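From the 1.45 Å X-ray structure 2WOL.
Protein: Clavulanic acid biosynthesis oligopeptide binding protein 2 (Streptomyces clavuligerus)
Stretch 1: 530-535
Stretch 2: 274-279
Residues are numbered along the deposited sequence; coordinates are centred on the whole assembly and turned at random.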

ATOM      1  N   LYS A 530      -2.336   6.703 -11.276  1.00 10.84           N
ATOM      2  CA  LYS A 530      -2.843   7.968 -10.768  1.00 11.21           C
ATOM      3  C   LYS A 530      -4.334   7.816 -10.525  1.00 11.00           C
ATOM      4  O   LYS A 530      -4.960   6.868 -11.002  1.00 11.38           O
ATOM      5  CB  LYS A 530      -2.560   9.104 -11.752  1.00 11.28           C
ATOM      6  CG  LYS A 530      -1.085   9.492 -11.810  1.00 12.39           C
ATOM      7  CD  LYS A 530      -0.789  10.553 -12.858  1.00 12.43           C
ATOM      8  CE  LYS A 530      -1.328  11.922 -12.461  1.00 15.94           C
ATOM      9  NZ  LYS A 530      -0.894  12.973 -13.419  1.00 18.23           N
ATOM     10  N   THR A 531      -4.902   8.741  -9.765  1.00 10.57           N
ATOM     11  CA  THR A 531      -6.310   8.655  -9.420  1.00 10.50           C
ATOM     12  C   THR A 531      -6.901  10.057  -9.348  1.00  9.96           C
ATOM     13  O   THR A 531      -6.161  11.035  -9.256  1.00 10.27           O
ATOM     14  CB  THR A 531      -6.507   7.909  -8.078  1.00 10.66           C
ATOM     15  OG1 THR A 531      -7.874   7.506  -7.942  1.00 11.82           O
ATOM     16  CG2 THR A 531      -6.101   8.779  -6.889  1.00 11.18           C
ATOM     17  N   LEU A 532      -8.225  10.148  -9.405  1.00  9.37           N
ATOM     18  CA  LEU A 532      -8.909  11.429  -9.266  1.00  9.12           C
ATOM     19  C   LEU A 532      -9.738  11.443  -7.992  1.00  8.56           C
ATOM     20  O   LEU A 532     -10.715  10.709  -7.886  1.00  8.84           O
ATOM     21  CB  LEU A 532      -9.808  11.697 -10.477  1.00  9.52           C
ATOM     22  CG  LEU A 532      -9.113  12.044 -11.796  1.00 11.01           C
ATOM     23  CD1 LEU A 532     -10.079  11.949 -12.943  1.00 13.47           C
ATOM     24  CD2 LEU A 532      -8.492  13.427 -11.752  1.00 11.55           C
ATOM     25  N   HIS A 533      -9.334  12.266  -7.025  1.00  7.97           N
ATOM     26  CA  HIS A 533     -10.115  12.439  -5.801  1.00  7.56           C
ATOM     27  C   HIS A 533     -10.920  13.725  -5.874  1.00  7.76           C
ATOM     28  O   HIS A 533     -10.409  14.745  -6.337  1.00  8.11           O
ATOM     29  CB  HIS A 533      -9.211  12.529  -4.571  1.00  7.64           C
ATOM     30  CG  HIS A 533      -8.374  11.313  -4.318  1.00  7.03           C
ATOM     31  ND1 HIS A 533      -8.890  10.033  -4.290  1.00  7.49           N
ATOM     32  CD2 HIS A 533      -7.057  11.195  -4.023  1.00  7.85           C
ATOM     33  CE1 HIS A 533      -7.919   9.178  -4.015  1.00  7.99           C
ATOM     34  NE2 HIS A 533      -6.798   9.858  -3.846  1.00  8.04           N
ATOM     35  N   PHE A 534     -12.161  13.674  -5.391  1.00  7.75           N
ATOM     36  CA  PHE A 534     -13.038  14.847  -5.330  1.00  8.04           C
ATOM     37  C   PHE A 534     -13.201  15.293  -3.877  1.00  7.88           C
ATOM     38  O   PHE A 534     -13.488  14.482  -3.001  1.00  8.34           O
ATOM     39  CB  PHE A 534     -14.407  14.520  -5.948  1.00  8.22           C
ATOM     40  CG  PHE A 534     -15.306  15.718  -6.114  1.00  8.72           C
ATOM     41  CD1 PHE A 534     -15.261  16.476  -7.283  1.00  9.91           C
ATOM     42  CD2 PHE A 534     -16.204  16.084  -5.111  1.00  8.91           C
ATOM     43  CE1 PHE A 534     -16.087  17.587  -7.446  1.00  9.95           C
ATOM     44  CE2 PHE A 534     -17.043  17.204  -5.270  1.00  9.20           C
ATOM     45  CZ  PHE A 534     -16.975  17.947  -6.444  1.00  9.46           C
ATOM     46  N   ARG A 535     -13.001  16.582  -3.627  1.00  7.73           N
ATOM     47  CA  ARG A 535     -13.136  17.137  -2.278  1.00  8.08           C
ATOM     48  C   ARG A 535     -14.201  18.218  -2.262  1.00  7.99           C
ATOM     49  O   ARG A 535     -14.127  19.190  -3.020  1.00  8.67           O
ATOM     50  CB  ARG A 535     -11.805  17.720  -1.778  1.00  7.97           C
ATOM     51  CG  ARG A 535     -11.050  18.525  -2.830  1.00  7.89           C
ATOM     52  CD  ARG A 535      -9.889  19.345  -2.272  1.00  8.15           C
ATOM     53  NE  ARG A 535      -8.930  19.549  -3.354  1.00  8.68           N
ATOM     54  CZ  ARG A 535      -9.022  20.504  -4.276  1.00  9.22           C
ATOM     55  NH1 ARG A 535      -9.998  21.408  -4.223  1.00  9.46           N
ATOM     56  NH2 ARG A 535      -8.123  20.556  -5.250  1.00 10.16           N
TER
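Stretch 2 274-279: EGRGLQ

The most unusual feature of this contact is a glycine pressed so closely against the other stretch that a CB would run into the hydroxyl of Thr 531. Gly 277 CA lies 3.1 Å from Leu 532 O, in a CA-H...O contact, and 3.3 Å from Thr 531 OG1. An ideal CB on Gly 277 would come within 2.1 Å of Thr 531 OG1, a clash, and at phi/psi 89/173 it would also be jammed against the carbonyl O of Arg 276. Local conformation and packing therefore ask for the same residue.

Stretch 2 has no regular helix or strand. It crosses stretch 1 almost at right angles: the end-to-end directions of the touching parts, 531 to 534 and 275 to 278, are 85° apart. The CA atoms nearest each other across the contact are those of Leu 532 and Gly 277, 4.8 Å apart. With such a crossing the two chains share no ladder, and one direct hydrogen bond joins them, from Leu 278 N to Leu 532 O at 2.8 Å, with an N-H...O angle of 151°. The same carbonyl oxygen thus receives both the amide of Leu 278 and the CA-H of Gly 277.

The chain reaches this point through Gly 275 at 71/29, where positive phi by itself favours glycine, and Arg 276 at -78/2. Gly 275 O lies at the edge of the His 533 ring, near its plane and 3.3 Å from His 533 CE1. Although the CA-to-CB bond of His 533 points away from stretch 2, the end of its side chain comes nearer. Arg 276 points away and leaves the contact to its backbone; its NH2 makes a salt bridge within the stretch to Glu 274 OE2, at 2.6 Å.

Beyond the glycine, Leu 278 at -68/139 brings the apolar part. With chi1 m and chi2 t, it places CD1 4.3 Å from Leu 532 CB and CD2 4.0 Å from Phe 534 CB, so the end of the side chain packs against both residues, with CD1 also 4.4 Å from Phe 534 CB. It has the largest covered area in the contact, 78 Å² of the 292 Å² buried in total.

Three waters complete the polar fit. One donates to Gly 275 O (2.6 Å) and also bonds Thr 531 OG1 (3.0 Å). A second bonds His 533 ND1 (2.7 Å) and accepts a weak bond from Gly 277 N (3.1 Å). The third accepts from Leu 532 N (3.0 Å) and donates to Leu 278 O (2.8 Å), adding a bridge beside the direct bond between these residues.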

ATOM      1  N   GLU A 274     -13.045   5.348   0.986  1.00  8.26           N
ATOM      2  CA  GLU A 274     -12.448   4.198   0.311  1.00  8.32           C
ATOM      3  C   GLU A 274     -11.345   4.649  -0.644  1.00  8.60           C
ATOM      4  O   GLU A 274     -10.307   3.992  -0.771  1.00  8.32           O
ATOM      5  CB  GLU A 274     -13.520   3.405  -0.432  1.00  8.25           C
ATOM      6  CG  GLU A 274     -13.038   2.063  -0.925  1.00  8.98           C
ATOM      7  CD  GLU A 274     -14.045   1.371  -1.806  1.00 10.92           C
ATOM      8  OE1 GLU A 274     -14.994   2.037  -2.283  1.00 12.41           O
ATOM      9  OE2 GLU A 274     -13.872   0.158  -2.022  1.00 10.96           O
ATOM     10  N   GLY A 275     -11.586   5.774  -1.315  1.00  8.97           N
ATOM     11  CA  GLY A 275     -10.557   6.466  -2.074  1.00  9.84           C
ATOM     12  C   GLY A 275     -10.073   5.807  -3.348  1.00 10.18           C
ATOM     13  O   GLY A 275      -8.928   6.013  -3.747  1.00 10.37           O
ATOM     14  N   ARG A 276     -10.932   5.027  -4.002  1.00 11.04           N
ATOM     15  CA  ARG A 276     -10.554   4.407  -5.276  1.00 12.15           C
ATOM     16  C   ARG A 276     -10.626   5.396  -6.443  1.00 11.92           C
ATOM     17  O   ARG A 276     -10.372   5.029  -7.590  1.00 12.03           O
ATOM     18  CB  ARG A 276     -11.427   3.190  -5.582  1.00 12.84           C
ATOM     19  CG  ARG A 276     -11.211   1.975  -4.701  1.00 15.94           C
ATOM     20  CD  ARG A 276     -11.826   0.771  -5.398  1.00 20.54           C
ATOM     21  NE  ARG A 276     -12.572  -0.108  -4.502  1.00 23.42           N
ATOM     22  CZ  ARG A 276     -13.683  -0.761  -4.845  1.00 24.51           C
ATOM     23  NH1 ARG A 276     -14.199  -0.621  -6.062  1.00 25.43           N
ATOM     24  NH2 ARG A 276     -14.291  -1.545  -3.959  1.00 24.98           N
ATOM     25  N   GLY A 277     -10.976   6.643  -6.140  1.00 11.58           N
ATOM     26  CA  GLY A 277     -11.048   7.697  -7.145  1.00 11.57           C
ATOM     27  C   GLY A 277     -12.409   7.783  -7.798  1.00 11.62           C
ATOM     28  O   GLY A 277     -13.282   6.946  -7.555  1.00 11.91           O
ATOM     29  N   LEU A 278     -12.590   8.811  -8.619  1.00 11.27           N
ATOM     30  CA  LEU A 278     -13.786   8.931  -9.442  1.00 11.58           C
ATOM     31  C   LEU A 278     -13.793   7.850 -10.515  1.00 12.14           C
ATOM     32  O   LEU A 278     -12.754   7.540 -11.108  1.00 12.11           O
ATOM     33  CB  LEU A 278     -13.859  10.316 -10.094  1.00 11.48           C
ATOM     34  CG  LEU A 278     -13.982  11.539  -9.177  1.00 11.11           C
ATOM     35  CD1 LEU A 278     -13.907  12.823  -9.995  1.00 10.85           C
ATOM     36  CD2 LEU A 278     -15.263  11.505  -8.360  1.00  9.98           C
ATOM     37  N   GLN A 279     -14.969   7.277 -10.749  1.00 12.55           N
ATOM     38  CA  GLN A 279     -15.170   6.310 -11.823  1.00 13.86           C
ATOM     39  C   GLN A 279     -15.332   7.047 -13.147  1.00 14.30           C
ATOM     40  O   GLN A 279     -15.390   8.276 -13.169  1.00 14.15           O
ATOM     41  CB  GLN A 279     -16.392   5.435 -11.536  1.00 13.94           C
ATOM     42  CG  GLN A 279     -16.293   4.645 -10.239  1.00 15.71           C
ATOM     43  CD  GLN A 279     -15.221   3.570 -10.276  1.00 18.21           C
ATOM     44  OE1 GLN A 279     -15.085   2.840 -11.260  1.00 19.70           O
ATOM     45  NE2 GLN A 279     -14.459   3.462  -9.195  1.00 20.11           N
TER
HETATM   46  O   HOH W   1      -7.135   5.658  -5.659  1.00 20.63           O
HETATM   47  O   HOH W   2     -11.329   8.995  -4.144  1.00  8.55           O
HETATM   48  O   HOH W   3     -10.043   8.123 -10.643  1.00 13.03           O